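Local coordinates for phage-like element PBSX protein XepA (Bacillus subtilis, PDB 6IA5), which is of unknown function, encoded in a prophage lytic cassette and assembling as a pentamer, and does not seem to be involved in host cell lysis, at the interface of chains A and B. Numbering follows the deposited sequence. Chains: chain A/B, Phage-like element PBSX protein XepA.

The interface of chains A and B. Residues chain A 40, 73, 106, 136, 138; chain B 61-62, 66.
B:Leu66 lies flat against one face of the indole of A:Trp73. This is the centre of an apolar patch between neighbouring subunits of the XepA pentamer. Chain A offers side chains from strands 69-76 and 133-140 and from loops. Chain B offers loop residues.

Two rings of chain A take CH-pi contacts. CG of B:Leu66 sits over the six-membered ring of A:Trp73, 3.6 Å from its centroid. The methyl CD1 leans over the five-membered ring and comes within 3.5 Å of A:Trp73 CE2, at the ring fusion. CG and CD1 thus span both rings, and the other methyl, CD2, lies near CE3. CG of the leucine is turned roughly opposite the backbone N (chi1 -154°), which lays the branched end along the indole face, with CD1 and CG lowest over it. The second ring is the phenol of A:Tyr136. CB of B:Leu62 stands over its face, 4.0 Å from the ring centroid, and is nearest to A:Tyr136 CE1. The phenol hydroxyl end reaches alongside the backbone carbonyl of B:Leu62.

Methyl-to-methyl packing fills in around the rings. CD2 of B:Leu66 also touches CB of A:Ala40, at 3.9 Å. Both methyls of B:Leu62 meet CD1 of A:Leu106, with CD2 at 4.0 Å from it. The other methyl, CD1, bridges this leucine and CE1 of A:Tyr136. The two leucines run past each other in opposite directions. A:Ser138 adds little buried surface, but its backbone N lies in the indole plane at the edge of A:Trp73, within the same chain.

Beside A:Leu106, the guanidinium of B:Arg61 makes van der Waals contact with chain A. A bend at chi3 (64°) folds the arginine chain. The guanidinium plane stands almost perpendicular to the indole ring, at 89°. NH1 of B:Arg61 rests 3.5 Å from the methyl CD2 of A:Leu106.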
loop_
_atom_site.group_PDB
_atom_site.type_symbol
_atom_site.label_atom_id
_atom_site.label_comp_id
_atom_site.label_asym_id
_atom_site.label_seq_id
_atom_site.Cartn_x
_atom_site.Cartn_y
_atom_site.Cartn_z
ATOM N N ALA A 40 -26.893 10.598 -18.444
ATOM C CA ALA A 40 -28.045 9.951 -17.835
ATOM C C ALA A 40 -29.244 10.031 -18.786
ATOM O O ALA A 40 -29.342 10.930 -19.626
ATOM C CB ALA A 40 -28.366 10.585 -16.490
ATOM N N TRP A 73 -30.572 7.706 -9.822
ATOM C CA TRP A 73 -30.908 8.805 -8.933
ATOM C C TRP A 73 -32.425 8.962 -8.944
ATOM O O TRP A 73 -33.047 8.966 -10.022
ATOM C CB TRP A 73 -30.285 10.119 -9.413
ATOM C CG TRP A 73 -28.793 10.155 -9.362
ATOM C CD1 TRP A 73 -28.007 10.741 -8.402
ATOM C CD2 TRP A 73 -27.900 9.570 -10.324
ATOM N NE1 TRP A 73 -26.673 10.573 -8.718
ATOM C CE2 TRP A 73 -26.579 9.864 -9.887
ATOM C CE3 TRP A 73 -28.079 8.851 -11.506
ATOM C CZ2 TRP A 73 -25.457 9.474 -10.610
ATOM C CZ3 TRP A 73 -26.967 8.451 -12.215
ATOM C CH2 TRP A 73 -25.677 8.753 -11.765
ATOM N N LEU A 106 -32.749 14.132 -2.845
ATOM C CA LEU A 106 -32.139 13.395 -3.947
ATOM C C LEU A 106 -31.379 12.201 -3.382
ATOM O O LEU A 106 -30.592 12.344 -2.458
ATOM C CB LEU A 106 -31.217 14.270 -4.799
ATOM C CG LEU A 106 -30.516 13.513 -5.934
ATOM C CD1 LEU A 106 -31.517 13.110 -7.007
ATOM C CD2 LEU A 106 -29.378 14.319 -6.524
ATOM N N TYR A 136 -33.575 8.953 -12.833
ATOM C CA TYR A 136 -32.508 9.027 -13.830
ATOM C C TYR A 136 -31.629 7.779 -13.758
ATOM O O TYR A 136 -31.380 7.240 -12.672
ATOM C CB TYR A 136 -31.633 10.259 -13.594
ATOM C CG TYR A 136 -32.218 11.540 -14.151
ATOM C CD1 TYR A 136 -33.208 12.238 -13.461
ATOM C CD2 TYR A 136 -31.809 12.033 -15.387
ATOM C CE1 TYR A 136 -33.747 13.413 -13.967
ATOM C CE2 TYR A 136 -32.339 13.204 -15.916
ATOM C CZ TYR A 136 -33.326 13.879 -15.210
ATOM O OH TYR A 136 -33.856 15.025 -15.721
ATOM N N SER A 138 -27.878 6.096 -15.307
ATOM C CA SER A 138 -26.602 6.136 -16.029
ATOM C C SER A 138 -26.082 4.712 -16.170
ATOM O O SER A 138 -26.312 3.894 -15.291
ATOM C CB SER A 138 -25.567 6.991 -15.312
ATOM O OG SER A 138 -25.976 8.355 -15.291
ATOM N N ARG B 61 -28.615 19.231 -10.861
ATOM C CA ARG B 61 -27.607 18.235 -11.261
ATOM C C ARG B 61 -28.199 17.236 -12.252
ATOM O O ARG B 61 -27.465 16.600 -12.989
ATOM C CB ARG B 61 -27.146 17.409 -10.067
ATOM C CG ARG B 61 -26.318 18.200 -9.063
ATOM C CD ARG B 61 -26.185 17.428 -7.773
ATOM N NE ARG B 61 -25.459 16.238 -8.100
ATOM C CZ ARG B 61 -25.436 15.118 -7.373
ATOM N NH1 ARG B 61 -26.018 15.073 -6.185
ATOM N NH2 ARG B 61 -24.834 14.052 -7.867
ATOM N N LEU B 62 -29.529 17.070 -12.230
ATOM C CA LEU B 62 -30.203 16.040 -13.001
ATOM C C LEU B 62 -30.421 16.549 -14.429
ATOM O O LEU B 62 -30.957 17.639 -14.646
ATOM C CB LEU B 62 -31.536 15.690 -12.338
ATOM C CG LEU B 62 -31.448 15.240 -10.873
ATOM C CD1 LEU B 62 -32.814 14.796 -10.369
ATOM C CD2 LEU B 62 -30.397 14.154 -10.661
ATOM N N LEU B 66 -25.061 13.964 -15.849
ATOM C CA LEU B 66 -25.380 13.922 -14.426
ATOM C C LEU B 66 -24.207 14.489 -13.608
ATOM O O LEU B 66 -23.178 13.842 -13.432
ATOM C CB LEU B 66 -25.699 12.460 -14.086
ATOM C CG LEU B 66 -26.613 12.229 -12.886
ATOM C CD1 LEU B 66 -26.093 12.867 -11.600
ATOM C CD2 LEU B 66 -28.060 12.619 -13.160
#